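Local coordinates for putative nucleoprotein (Infectious salmon anemia virus, PDB 4EWC) that encapsidates the negative-strand viral RNA, shielding it from nucleases and forming the ribonucleoprotein that serves as template for transcription and replication, at residues A[145-150]-A[238-244]; A[307-311]-A[384-388]; A[317-321]-A[339-343]; A[395-400]-A[422-428]; A[461-465]-A[494-498]. All coordinates share one frame. Residues are numbered along the deposited sequence.

Contact 1: A[145-150]-A[238-244]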
# COMPACT_ATOMS: atom_id res chain seq x y z
N TYR A 145 18.61 14.62 25.31
CA TYR A 145 19.02 15.95 25.76
C TYR A 145 20.39 16.31 25.21
O TYR A 145 20.65 17.46 24.84
CB TYR A 145 19.00 16.04 27.29
CG TYR A 145 19.55 17.35 27.80
CD1 TYR A 145 18.74 18.48 27.89
CD2 TYR A 145 20.89 17.48 28.17
CE1 TYR A 145 19.24 19.70 28.36
CE2 TYR A 145 21.40 18.69 28.63
CZ TYR A 145 20.57 19.79 28.72
OH TYR A 145 21.06 21.00 29.16
N ASN A 146 21.28 15.31 25.15
CA ASN A 146 22.63 15.50 24.66
C ASN A 146 22.66 15.81 23.18
O ASN A 146 23.40 16.68 22.72
CB ASN A 146 23.50 14.28 24.96
CG ASN A 146 23.84 14.18 26.43
OD1 ASN A 146 23.69 15.15 27.18
ND2 ASN A 146 24.31 13.01 26.85
N LEU A 147 21.83 15.08 22.44
CA LEU A 147 21.71 15.29 21.01
C LEU A 147 21.12 16.67 20.72
O LEU A 147 21.61 17.34 19.82
CB LEU A 147 20.90 14.17 20.35
CG LEU A 147 20.66 14.34 18.83
CD1 LEU A 147 21.95 14.28 18.03
CD2 LEU A 147 19.65 13.33 18.33
N SER A 148 20.10 17.10 21.46
CA SER A 148 19.56 18.45 21.26
C SER A 148 20.55 19.53 21.63
O SER A 148 20.59 20.60 21.00
CB SER A 148 18.26 18.67 22.03
OG SER A 148 17.20 17.93 21.47
N LEU A 149 21.35 19.27 22.66
CA LEU A 149 22.36 20.23 23.08
C LEU A 149 23.41 20.34 21.99
O LEU A 149 23.75 21.44 21.54
CB LEU A 149 22.99 19.79 24.40
CG LEU A 149 24.06 20.75 24.93
CD1 LEU A 149 23.49 22.15 24.92
CD2 LEU A 149 24.52 20.38 26.32
N PHE A 150 23.92 19.18 21.58
CA PHE A 150 24.86 19.07 20.48
C PHE A 150 24.39 19.85 19.27
O PHE A 150 25.13 20.66 18.73
CB PHE A 150 25.09 17.60 20.11
CG PHE A 150 26.10 17.39 19.01
CD1 PHE A 150 25.77 17.60 17.68
CD2 PHE A 150 27.38 16.97 19.32
CE1 PHE A 150 26.70 17.42 16.69
CE2 PHE A 150 28.32 16.78 18.34
CZ PHE A 150 27.98 17.00 17.02
N PRO A 238 29.38 20.86 22.43
CA PRO A 238 29.23 20.92 23.89
C PRO A 238 30.44 20.30 24.60
O PRO A 238 31.12 19.44 24.02
CB PRO A 238 27.97 20.09 24.16
CG PRO A 238 27.26 20.00 22.85
CD PRO A 238 28.34 20.01 21.81
N LYS A 239 30.70 20.78 25.82
CA LYS A 239 31.80 20.26 26.63
C LYS A 239 31.29 19.06 27.42
O LYS A 239 30.08 18.84 27.52
CB LYS A 239 32.31 21.32 27.59
CG LYS A 239 32.89 22.58 26.94
CD LYS A 239 34.21 22.30 26.24
CE LYS A 239 34.09 22.59 24.73
NZ LYS A 239 35.39 22.54 23.99
N ARG A 240 32.21 18.29 27.99
CA ARG A 240 31.86 17.16 28.83
C ARG A 240 30.88 17.52 29.94
O ARG A 240 30.01 16.71 30.30
CB ARG A 240 33.12 16.50 29.40
CG ARG A 240 32.90 15.67 30.67
CD ARG A 240 32.70 14.20 30.37
NE ARG A 240 32.26 13.44 31.55
CZ ARG A 240 32.97 12.49 32.16
NH1 ARG A 240 34.17 12.13 31.71
NH2 ARG A 240 32.46 11.87 33.22
N SER A 241 31.01 18.73 30.48
CA SER A 241 30.17 19.14 31.61
C SER A 241 28.80 19.56 31.14
O SER A 241 27.84 19.52 31.91
CB SER A 241 30.83 20.25 32.45
OG SER A 241 31.05 21.41 31.68
N ASP A 242 28.71 19.96 29.88
CA ASP A 242 27.45 20.39 29.31
C ASP A 242 26.44 19.23 29.21
O ASP A 242 25.24 19.43 29.42
CB ASP A 242 27.68 21.04 27.94
CG ASP A 242 28.40 22.37 28.04
OD1 ASP A 242 28.17 23.08 29.05
OD2 ASP A 242 29.19 22.72 27.13
N TYR A 243 26.95 18.03 28.91
CA TYR A 243 26.12 16.85 28.74
C TYR A 243 25.59 16.25 30.06
O TYR A 243 26.23 16.35 31.10
CB TYR A 243 26.90 15.75 28.03
CG TYR A 243 27.37 16.06 26.63
CD1 TYR A 243 26.46 16.33 25.62
CD2 TYR A 243 28.73 16.02 26.31
CE1 TYR A 243 26.89 16.60 24.33
CE2 TYR A 243 29.17 16.28 25.01
CZ TYR A 243 28.24 16.57 24.03
OH TYR A 243 28.66 16.82 22.75
N ARG A 244 24.43 15.61 29.98
CA ARG A 244 23.95 14.74 31.05
C ARG A 244 24.51 13.34 30.86
O ARG A 244 24.31 12.71 29.82
CB ARG A 244 22.43 14.69 31.08
CG ARG A 244 21.78 16.04 31.30
CD ARG A 244 20.30 15.87 31.46
NE ARG A 244 19.61 17.16 31.41
CZ ARG A 244 18.30 17.29 31.26
NH1 ARG A 244 17.52 16.22 31.15
NH2 ARG A 244 17.77 18.49 31.22
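Residues 238-240 probably form part of a nuclear localization signal, and they lie in the loop between helices 226-236 and 253-269, which runs along one side of helix 142-162 in the mainly helical orthomyxovirus nucleoprotein fold. Pro238 makes the first approach. Its ring lies against the helix, with CG 3.5 Å from Phe150 CA and 3.9 Å from Leu149 CG, and this closes the apolar end of the contact. The chain then swings away from the helix through Lys239, Arg240 and Ser241. A turn brings it back: Asp242 N donates to Lys239 O (2.9 Å), and Asp242 OD2 accepts from Lys239 N (2.8 Å). Lys239 and Arg240 thus sit on an exposed turn, as would suit a signal read by another protein. On the return, Asp242 O comes within 3.3 Å of Leu149 CD2, while the buried Tyr243 sets its OH 3.7 Å from Phe150 CD2 at the edge of that ring and packs on Ile256 of helix 253-269. Arg244 takes part in both hydrogen bonds across the segments: Asn146 accepts at OD1 from Arg244 N (2.9 Å) and donates through ND2 to Arg244 O (3.0 Å). The extended Arg244 side chain brings its end to Tyr145, where its guanidinium lies flat on the ring in a cation-pi stack, CZ 3.7 Å from the ring centroid and the planes 16° apart.

Contact 2: A[307-311]-A[384-388]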
# COMPACT_ATOMS: atom_id res chain seq x y z
N HIS A 307 30.83 3.86 18.88
CA HIS A 307 30.13 4.31 20.08
C HIS A 307 28.64 3.97 20.05
O HIS A 307 28.00 3.94 21.10
CB HIS A 307 30.28 5.83 20.19
CG HIS A 307 31.69 6.29 20.35
ND1 HIS A 307 32.30 6.51 21.57
CD2 HIS A 307 32.65 6.58 19.42
CE1 HIS A 307 33.53 6.90 21.40
NE2 HIS A 307 33.79 6.97 20.10
N MSE A 308 28.09 3.73 18.86
CA MSE A 308 26.65 3.53 18.74
C MSE A 308 26.34 2.38 17.79
O MSE A 308 25.61 2.54 16.79
CB MSE A 308 25.98 4.81 18.27
CG MSE A 308 26.07 5.92 19.28
SE MSE A 308 24.85 5.60 20.77
CE MSE A 308 23.22 6.20 19.90
N ARG A 309 26.91 1.22 18.13
CA ARG A 309 26.81 0.01 17.33
C ARG A 309 25.43 -0.22 16.72
O ARG A 309 25.32 -0.47 15.54
CB ARG A 309 27.27 -1.20 18.13
CG ARG A 309 28.78 -1.35 18.22
CD ARG A 309 29.36 -1.69 16.87
NE ARG A 309 30.65 -1.04 16.62
CZ ARG A 309 31.21 -0.94 15.41
NH1 ARG A 309 30.60 -1.45 14.34
NH2 ARG A 309 32.38 -0.33 15.27
N ASN A 310 24.37 -0.10 17.52
CA ASN A 310 23.02 -0.39 17.05
C ASN A 310 22.44 0.61 16.03
O ASN A 310 21.30 0.44 15.60
CB ASN A 310 22.04 -0.56 18.22
CG ASN A 310 22.47 -1.62 19.23
OD1 ASN A 310 23.17 -2.57 18.90
ND2 ASN A 310 22.03 -1.47 20.47
N CYS A 311 23.18 1.65 15.65
CA CYS A 311 22.77 2.49 14.52
C CYS A 311 23.10 1.78 13.20
O CYS A 311 22.66 2.19 12.11
CB CYS A 311 23.51 3.83 14.55
SG CYS A 311 23.03 4.94 15.87
N PRO A 384 16.72 -6.76 14.91
CA PRO A 384 17.67 -6.58 16.02
C PRO A 384 17.46 -5.24 16.71
O PRO A 384 16.73 -4.40 16.17
CB PRO A 384 19.03 -6.59 15.31
CG PRO A 384 18.72 -6.05 13.93
CD PRO A 384 17.36 -6.58 13.59
N ARG A 385 18.08 -5.03 17.87
CA ARG A 385 17.95 -3.74 18.56
C ARG A 385 18.52 -2.63 17.71
O ARG A 385 19.67 -2.67 17.30
CB ARG A 385 18.66 -3.76 19.91
CG ARG A 385 18.06 -4.72 20.90
CD ARG A 385 18.86 -4.76 22.19
NE ARG A 385 18.41 -5.88 23.00
CZ ARG A 385 17.35 -5.83 23.80
NH1 ARG A 385 16.63 -4.71 23.87
NH2 ARG A 385 17.00 -6.90 24.52
N THR A 386 17.70 -1.62 17.44
CA THR A 386 18.09 -0.55 16.55
C THR A 386 17.98 0.80 17.25
O THR A 386 16.96 1.13 17.82
CB THR A 386 17.19 -0.51 15.30
OG1 THR A 386 17.15 -1.81 14.72
CG2 THR A 386 17.73 0.48 14.28
N THR A 387 19.05 1.57 17.19
CA THR A 387 19.01 2.91 17.70
C THR A 387 19.09 3.88 16.52
O THR A 387 19.58 3.51 15.47
CB THR A 387 20.12 3.16 18.76
OG1 THR A 387 20.09 4.53 19.16
CG2 THR A 387 21.46 2.89 18.20
N LYS A 388 18.57 5.10 16.70
CA LYS A 388 18.47 6.13 15.66
C LYS A 388 17.76 7.36 16.22
O LYS A 388 17.14 7.30 17.27
CB LYS A 388 17.64 5.64 14.46
CG LYS A 388 16.17 5.47 14.81
CD LYS A 388 15.32 5.20 13.60
CE LYS A 388 15.52 3.80 13.05
NZ LYS A 388 14.85 3.63 11.73
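This is a loop-to-loop contact near the protein surface, where the segment joining helix 302-305 to helix 315-326 meets the one joining helix 369-381 to helix 394-402. It ties the helical-bundle family region to the start of the C-terminal region. One backbone hydrogen bond lies at its heart, from Thr387 N to Asn310 O (3.0 Å, nearly straight at 166°). Two CA-H...O contacts accompany it: Thr386 CA to the same Asn310 O, and Cys311 CA to Thr387 O, each at 3.5 Å. Asn310 and Cys311 belong to a 3-10 turn, in which Cys311 N bonds to Met308 O (2.8 Å), and the extended segment 384-388 runs past this turn. The methyl group of Thr387 fits against it, CG2 lying 3.5 Å from both Asn310 CB and Cys311 SG. Its hydroxyl side meets the selenomethionine Met308, whose CE is 3.6 Å from Thr387 OG1. At the other end, Asn310 CB rests 3.3 Å from Arg385 O, a carbonyl that also accepts a hydrogen bond from Arg346. The Arg385 side chain leads away from the turn, and its NE bonds to Gly345 O. Beyond the turn, Lys388 NZ bonds both to Val450 O and to Ser521 O of the second subunit, and Thr386 packs on Gly523 of that subunit.

Contact 3: A[317-321]-A[339-343]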
# COMPACT_ATOMS: atom_id res chain seq x y z
N ASP A 317 27.70 -7.30 11.83
CA ASP A 317 28.25 -8.25 12.80
C ASP A 317 28.27 -9.66 12.25
O ASP A 317 29.19 -10.40 12.52
CB ASP A 317 27.43 -8.28 14.08
CG ASP A 317 27.41 -6.96 14.81
OD1 ASP A 317 28.43 -6.24 14.80
OD2 ASP A 317 26.36 -6.64 15.39
N LEU A 318 27.25 -10.02 11.48
CA LEU A 318 27.08 -11.39 11.04
C LEU A 318 28.11 -11.69 9.98
O LEU A 318 28.67 -12.78 9.93
CB LEU A 318 25.67 -11.63 10.49
CG LEU A 318 24.48 -11.32 11.41
CD1 LEU A 318 23.18 -11.40 10.65
CD2 LEU A 318 24.48 -12.23 12.60
N MSE A 319 28.35 -10.71 9.12
CA MSE A 319 29.30 -10.86 8.03
C MSE A 319 30.69 -10.97 8.65
O MSE A 319 31.54 -11.72 8.16
CB MSE A 319 29.26 -9.65 7.12
CG MSE A 319 28.10 -9.60 6.16
SE MSE A 319 28.08 -7.81 5.35
CE MSE A 319 29.99 -7.69 5.01
N GLY A 320 30.90 -10.21 9.71
CA GLY A 320 32.14 -10.28 10.45
C GLY A 320 32.35 -11.68 11.02
O GLY A 320 33.47 -12.20 11.02
N MSE A 321 31.26 -12.28 11.49
CA MSE A 321 31.28 -13.60 12.09
C MSE A 321 31.53 -14.69 11.05
O MSE A 321 32.21 -15.68 11.34
CB MSE A 321 29.98 -13.90 12.84
CG MSE A 321 29.94 -13.35 14.25
SE MSE A 321 28.23 -13.63 15.17
CE MSE A 321 28.32 -15.59 15.31
N ILE A 339 31.90 -10.72 19.00
CA ILE A 339 30.88 -10.34 18.06
C ILE A 339 29.62 -11.10 18.42
O ILE A 339 28.51 -10.54 18.36
CB ILE A 339 31.27 -10.66 16.62
CG1 ILE A 339 32.62 -10.04 16.27
CG2 ILE A 339 30.21 -10.16 15.65
CD1 ILE A 339 32.95 -10.10 14.77
N GLN A 340 29.79 -12.35 18.82
CA GLN A 340 28.67 -13.20 19.18
C GLN A 340 27.89 -12.60 20.34
O GLN A 340 26.66 -12.60 20.36
CB GLN A 340 29.15 -14.57 19.59
CG GLN A 340 28.06 -15.61 19.47
CD GLN A 340 28.53 -17.00 19.82
OE1 GLN A 340 29.58 -17.18 20.43
NE2 GLN A 340 27.75 -18.00 19.43
N LYS A 341 28.63 -12.10 21.32
CA LYS A 341 28.07 -11.49 22.50
C LYS A 341 27.30 -10.23 22.11
O LYS A 341 26.22 -9.96 22.64
CB LYS A 341 29.19 -11.15 23.49
CG LYS A 341 28.82 -10.15 24.60
CD LYS A 341 30.06 -9.48 25.19
CE LYS A 341 30.98 -8.88 24.09
NZ LYS A 341 30.36 -7.77 23.32
N LYS A 342 27.84 -9.46 21.18
CA LYS A 342 27.16 -8.27 20.71
C LYS A 342 25.87 -8.63 20.01
O LYS A 342 24.82 -8.03 20.29
CB LYS A 342 28.05 -7.45 19.79
CG LYS A 342 29.14 -6.73 20.52
CD LYS A 342 30.07 -6.05 19.55
CE LYS A 342 31.24 -5.42 20.27
NZ LYS A 342 32.14 -4.74 19.30
N VAL A 343 25.93 -9.63 19.12
CA VAL A 343 24.73 -10.07 18.45
C VAL A 343 23.69 -10.61 19.43
O VAL A 343 22.51 -10.29 19.30
CB VAL A 343 25.01 -11.11 17.36
CG1 VAL A 343 23.72 -11.49 16.64
CG2 VAL A 343 26.00 -10.57 16.37
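Helices 315-326 and 334-346 follow one another in the chain and form an antiparallel alpha-alpha hairpin in the helical-bundle region. Their short segments come within 9.8 Å, axis to axis, at a signed crossing angle of -151°, and no hydrogen bond links them. Apolar side chains do most of the joining. The selenomethionine Met321 reaches toward the other helix, its CG 3.5 Å from Ile339 CG2 and its SE 4.0 Å from Val343 CG2, while Leu318 CD2 reaches Val343 CG1 at 4.2 Å and also packs on helix 369-381. Polar residues contribute through backbone and aliphatic atoms: Asp317 O is 3.3 Å from Ile339 CG2, and Asp317 CB is 3.5 Å from Val343 CG2. Gln340 offers its CA to Met321 SE (4.1 Å), its NE2 being bonded to Thr356 O. At Gly320 a side chain would point toward the partner helix; with none present, Ile339 CD1 lies 4.1 Å from Gly320 C, and an ideal CB would be only 3.4 Å from Ile339 CD1.

Contact 4: A[395-400]-A[422-428]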
# COMPACT_ATOMS: atom_id res chain seq x y z
N SER A 395 19.12 21.29 6.28
CA SER A 395 18.86 22.69 5.92
C SER A 395 17.73 23.29 6.73
O SER A 395 17.88 24.38 7.30
CB SER A 395 18.57 22.84 4.43
OG SER A 395 19.77 22.76 3.69
N SER A 396 16.62 22.57 6.80
CA SER A 396 15.47 22.99 7.61
C SER A 396 15.93 23.29 9.02
O SER A 396 15.59 24.32 9.60
CB SER A 396 14.40 21.90 7.62
OG SER A 396 13.79 21.78 6.34
N LEU A 397 16.74 22.39 9.56
CA LEU A 397 17.24 22.49 10.93
C LEU A 397 18.12 23.75 11.10
O LEU A 397 17.95 24.50 12.06
CB LEU A 397 17.99 21.22 11.29
CG LEU A 397 18.28 20.78 12.72
CD1 LEU A 397 17.15 21.11 13.67
CD2 LEU A 397 18.55 19.27 12.76
N MSE A 398 19.01 23.99 10.15
CA MSE A 398 19.85 25.17 10.19
C MSE A 398 19.03 26.43 10.10
O MSE A 398 19.28 27.38 10.86
CB MSE A 398 20.85 25.09 9.03
CG MSE A 398 22.02 24.20 9.41
SE MSE A 398 23.09 23.77 7.81
CE MSE A 398 24.58 25.01 8.11
N MSE A 399 18.05 26.46 9.20
CA MSE A 399 17.17 27.63 9.05
C MSE A 399 16.41 27.92 10.35
O MSE A 399 16.31 29.06 10.78
CB MSE A 399 16.15 27.41 7.93
CG MSE A 399 16.65 27.66 6.54
SE MSE A 399 15.24 27.29 5.20
CE MSE A 399 13.86 28.51 5.88
N TYR A 400 15.86 26.86 10.93
CA TYR A 400 14.98 26.98 12.08
C TYR A 400 15.75 27.59 13.23
O TYR A 400 15.27 28.51 13.89
CB TYR A 400 14.40 25.61 12.41
CG TYR A 400 13.48 25.54 13.60
CD1 TYR A 400 12.12 25.79 13.47
CD2 TYR A 400 13.97 25.20 14.85
CE1 TYR A 400 11.28 25.72 14.57
CE2 TYR A 400 13.14 25.13 15.95
CZ TYR A 400 11.80 25.40 15.80
OH TYR A 400 10.97 25.34 16.91
N ILE A 422 9.53 21.30 13.19
CA ILE A 422 10.53 22.07 12.47
C ILE A 422 10.23 22.06 10.97
O ILE A 422 10.34 23.09 10.29
CB ILE A 422 11.95 21.56 12.75
CG1 ILE A 422 12.35 21.93 14.17
CG2 ILE A 422 12.96 22.14 11.74
CD1 ILE A 422 13.64 21.32 14.61
N CYS A 423 9.82 20.89 10.48
CA CYS A 423 9.44 20.72 9.08
C CYS A 423 8.36 21.70 8.66
O CYS A 423 8.52 22.40 7.66
CB CYS A 423 8.94 19.30 8.80
SG CYS A 423 10.24 18.03 8.66
N ARG A 424 7.25 21.72 9.39
CA ARG A 424 6.16 22.62 9.06
C ARG A 424 6.60 24.09 9.11
O ARG A 424 6.19 24.90 8.27
CB ARG A 424 4.95 22.38 9.96
CG ARG A 424 4.41 20.97 9.90
CD ARG A 424 3.13 20.80 10.70
NE ARG A 424 2.83 19.39 10.88
CZ ARG A 424 3.24 18.67 11.93
NH1 ARG A 424 3.95 19.24 12.90
NH2 ARG A 424 2.93 17.38 12.01
N GLU A 425 7.47 24.41 10.06
CA GLU A 425 7.90 25.80 10.30
C GLU A 425 8.83 26.38 9.24
O GLU A 425 8.53 27.41 8.64
CB GLU A 425 8.53 25.95 11.68
CG GLU A 425 8.50 27.38 12.24
CD GLU A 425 9.51 28.35 11.59
OE1 GLU A 425 10.64 27.91 11.23
OE2 GLU A 425 9.17 29.55 11.46
N ALA A 426 9.98 25.73 9.02
CA ALA A 426 10.94 26.26 8.06
C ALA A 426 10.43 26.17 6.62
O ALA A 426 9.44 25.49 6.31
CB ALA A 426 12.28 25.56 8.18
N LYS A 427 11.11 26.90 5.75
CA LYS A 427 10.77 26.99 4.35
C LYS A 427 11.94 26.44 3.54
O LYS A 427 12.67 27.18 2.89
CB LYS A 427 10.44 28.43 3.97
CG LYS A 427 9.07 28.90 4.47
CD LYS A 427 8.88 30.42 4.33
CE LYS A 427 7.47 30.87 4.73
NZ LYS A 427 7.10 30.49 6.13
N LEU A 428 12.10 25.12 3.62
CA LEU A 428 13.13 24.39 2.89
C LEU A 428 12.96 24.57 1.39
O LEU A 428 11.84 24.70 0.88
CB LEU A 428 13.06 22.90 3.25
CG LEU A 428 14.00 21.95 2.48
CD1 LEU A 428 15.46 22.32 2.73
CD2 LEU A 428 13.74 20.51 2.84
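Ile422 is the main bump of this interface. It enters a hollow on helix 394-402 formed by Ser396, Leu397 and Tyr400: its CD1 meets Leu397 CD1 at 3.6 Å, its CG2 lies 4.0 Å from Ser396 O, and its CG1 sits over the face of the Tyr400 ring, 3.6 Å from the centroid and almost on the normal, a CH-pi contact. One turn further on, small Ala426 faces the step between Ser396 and Met399, its CB 3.8 Å from Ser396 O and 4.1 Å from Met399 CE. Because the chain leaves helical geometry at Ala426, residues 426-428 depart from the helix and run past Ser395, Ser396 and Met399. The selenomethionine Met399 reaches over this turn of the chain, bringing CE to 3.2 Å from Lys427 N. Ser396 is the bump in the other direction, its OG 3.4 Å from Leu428 CB, while Leu428 CD1 comes within 3.6 Å of Ser395 CB and its side chain also touches Trp174. At the rim, Glu425 OE1 approaches the Tyr400 ring edge, 3.4 Å from CD1. With no hydrogen bond across it, this interlocking of side chains joins two successive helices, the second leading into strand 429-432, in the C-terminal region of the orthomyxovirus nucleoprotein fold.

Contact 5: A[461-465]-A[494-498]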
# COMPACT_ATOMS: atom_id res chain seq x y z
N GLU A 461 5.03 6.94 2.62
CA GLU A 461 4.03 7.73 1.92
C GLU A 461 3.25 8.63 2.88
O GLU A 461 3.03 9.81 2.60
CB GLU A 461 3.07 6.86 1.13
CG GLU A 461 2.13 7.66 0.26
CD GLU A 461 2.70 7.85 -1.13
OE1 GLU A 461 3.31 6.88 -1.65
OE2 GLU A 461 2.53 8.97 -1.70
N ASN A 462 2.84 8.10 4.02
CA ASN A 462 2.15 8.95 4.99
C ASN A 462 3.07 9.95 5.71
O ASN A 462 2.61 10.99 6.19
CB ASN A 462 1.38 8.12 6.00
CG ASN A 462 0.17 7.48 5.40
OD1 ASN A 462 -0.97 7.94 5.58
ND2 ASN A 462 0.40 6.40 4.64
N ALA A 463 4.36 9.63 5.81
CA ALA A 463 5.28 10.49 6.52
C ALA A 463 5.51 11.80 5.76
O ALA A 463 5.40 12.87 6.34
CB ALA A 463 6.59 9.77 6.78
N VAL A 464 5.82 11.70 4.48
CA VAL A 464 5.96 12.87 3.64
C VAL A 464 5.07 12.69 2.44
O VAL A 464 5.49 12.05 1.47
CB VAL A 464 7.39 13.06 3.13
CG1 VAL A 464 7.48 14.30 2.25
CG2 VAL A 464 8.36 13.17 4.29
N PRO A 465 3.84 13.23 2.49
CA PRO A 465 2.86 12.98 1.44
C PRO A 465 3.45 13.32 0.09
O PRO A 465 4.24 14.27 -0.03
CB PRO A 465 1.72 13.94 1.77
CG PRO A 465 1.85 14.18 3.21
CD PRO A 465 3.33 14.20 3.47
N LEU A 494 6.60 21.25 3.51
CA LEU A 494 6.51 20.06 4.34
C LEU A 494 5.50 20.23 5.46
O LEU A 494 5.66 19.69 6.55
CB LEU A 494 7.87 19.73 4.96
CG LEU A 494 9.01 19.24 4.09
CD1 LEU A 494 10.28 19.02 4.93
CD2 LEU A 494 8.62 17.95 3.38
N SER A 495 4.45 20.99 5.20
CA SER A 495 3.27 20.90 6.06
C SER A 495 2.63 19.57 5.68
O SER A 495 3.06 18.93 4.72
CB SER A 495 2.32 22.08 5.82
OG SER A 495 2.23 22.42 4.45
N ASN A 496 1.65 19.14 6.44
CA ASN A 496 1.05 17.82 6.21
C ASN A 496 2.01 16.64 6.41
O ASN A 496 1.60 15.48 6.28
CB ASN A 496 0.36 17.75 4.84
CG ASN A 496 -0.46 18.99 4.55
OD1 ASN A 496 -0.84 19.73 5.47
ND2 ASN A 496 -0.74 19.23 3.27
N VAL A 497 3.26 16.93 6.72
CA VAL A 497 4.21 15.91 7.15
C VAL A 497 3.66 15.18 8.39
O VAL A 497 2.78 15.70 9.07
CB VAL A 497 5.58 16.54 7.46
CG1 VAL A 497 5.57 17.16 8.84
CG2 VAL A 497 6.71 15.54 7.34
N ARG A 498 4.13 13.97 8.67
CA ARG A 498 3.61 13.15 9.77
C ARG A 498 4.63 12.20 10.38
O ARG A 498 5.59 11.81 9.73
CB ARG A 498 2.41 12.33 9.31
CG ARG A 498 1.08 13.03 9.41
CD ARG A 498 0.00 12.08 9.02
NE ARG A 498 -1.24 12.35 9.73
CZ ARG A 498 -2.36 11.66 9.55
NH1 ARG A 498 -2.40 10.65 8.66
NH2 ARG A 498 -3.45 11.98 10.26
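Arg498, Ala463 and Asn462 bury the most surface here, and their backbone atoms make the central contacts. Ala463 is the last residue of helix 457-463, and its carbonyl O accepts a hydrogen bond from Arg498 N (2.9 Å, 146°) in the extended chain approaching strand 499-500. Two CA-H...O contacts bracket that bond: Val497 CA lies 3.4 Å from Ala463 O, and Ala463 CA lies 3.5 Å from Arg498 O. Although its CA-to-CB bond points away overall, Ala463 CB still touches Arg498 O at 3.7 Å. Asn462 contributes its own carbonyl, with O 3.4 Å from Arg498 CB, while its ND2 bonds back to Asp458 O within the helix. The Arg498 side chain extends past Asn462 and touches Ser579 of strand 577-583. Around this centre, Val464 adds apolar contacts, CG1 to Leu494 CD2 (4.0 Å) and CG2 to Val497 CG2 (4.2 Å), and Pro465 CG rests 3.3 Å from Asn496 O. Asn496 has a positive phi of 63°, which helps turn the chain from Leu494 back toward the helix end. The contact ties the C-terminal end of helix 457-463 to the loop before strand 499-500, in the C-terminal region of the orthomyxovirus nucleoprotein fold.

Contacts 4 and 5 form one continuous patch in the C-terminal region, their centres 14 Å apart: Arg424 NH2 of contact 4 lies 3.4 Å from Val497 O of contact 5, a weak hydrogen bond, and Cys423 CB lies 4.0 Å from Val497 CG1. Contacts 2 and 3 are equally close between centres, though their nearest atoms stay about 5 Å apart; contact 3 falls within the chain span that contact 2 closes. Contacts 3 and 4 lie on opposite sides of the chain's centre, 39 Å between centres. Shared helices bridge other gaps: helix 142-162 carries a segment of contact 1 and packs on Leu397 of contact 4, and helix 253-269 touches contacts 1 and 2.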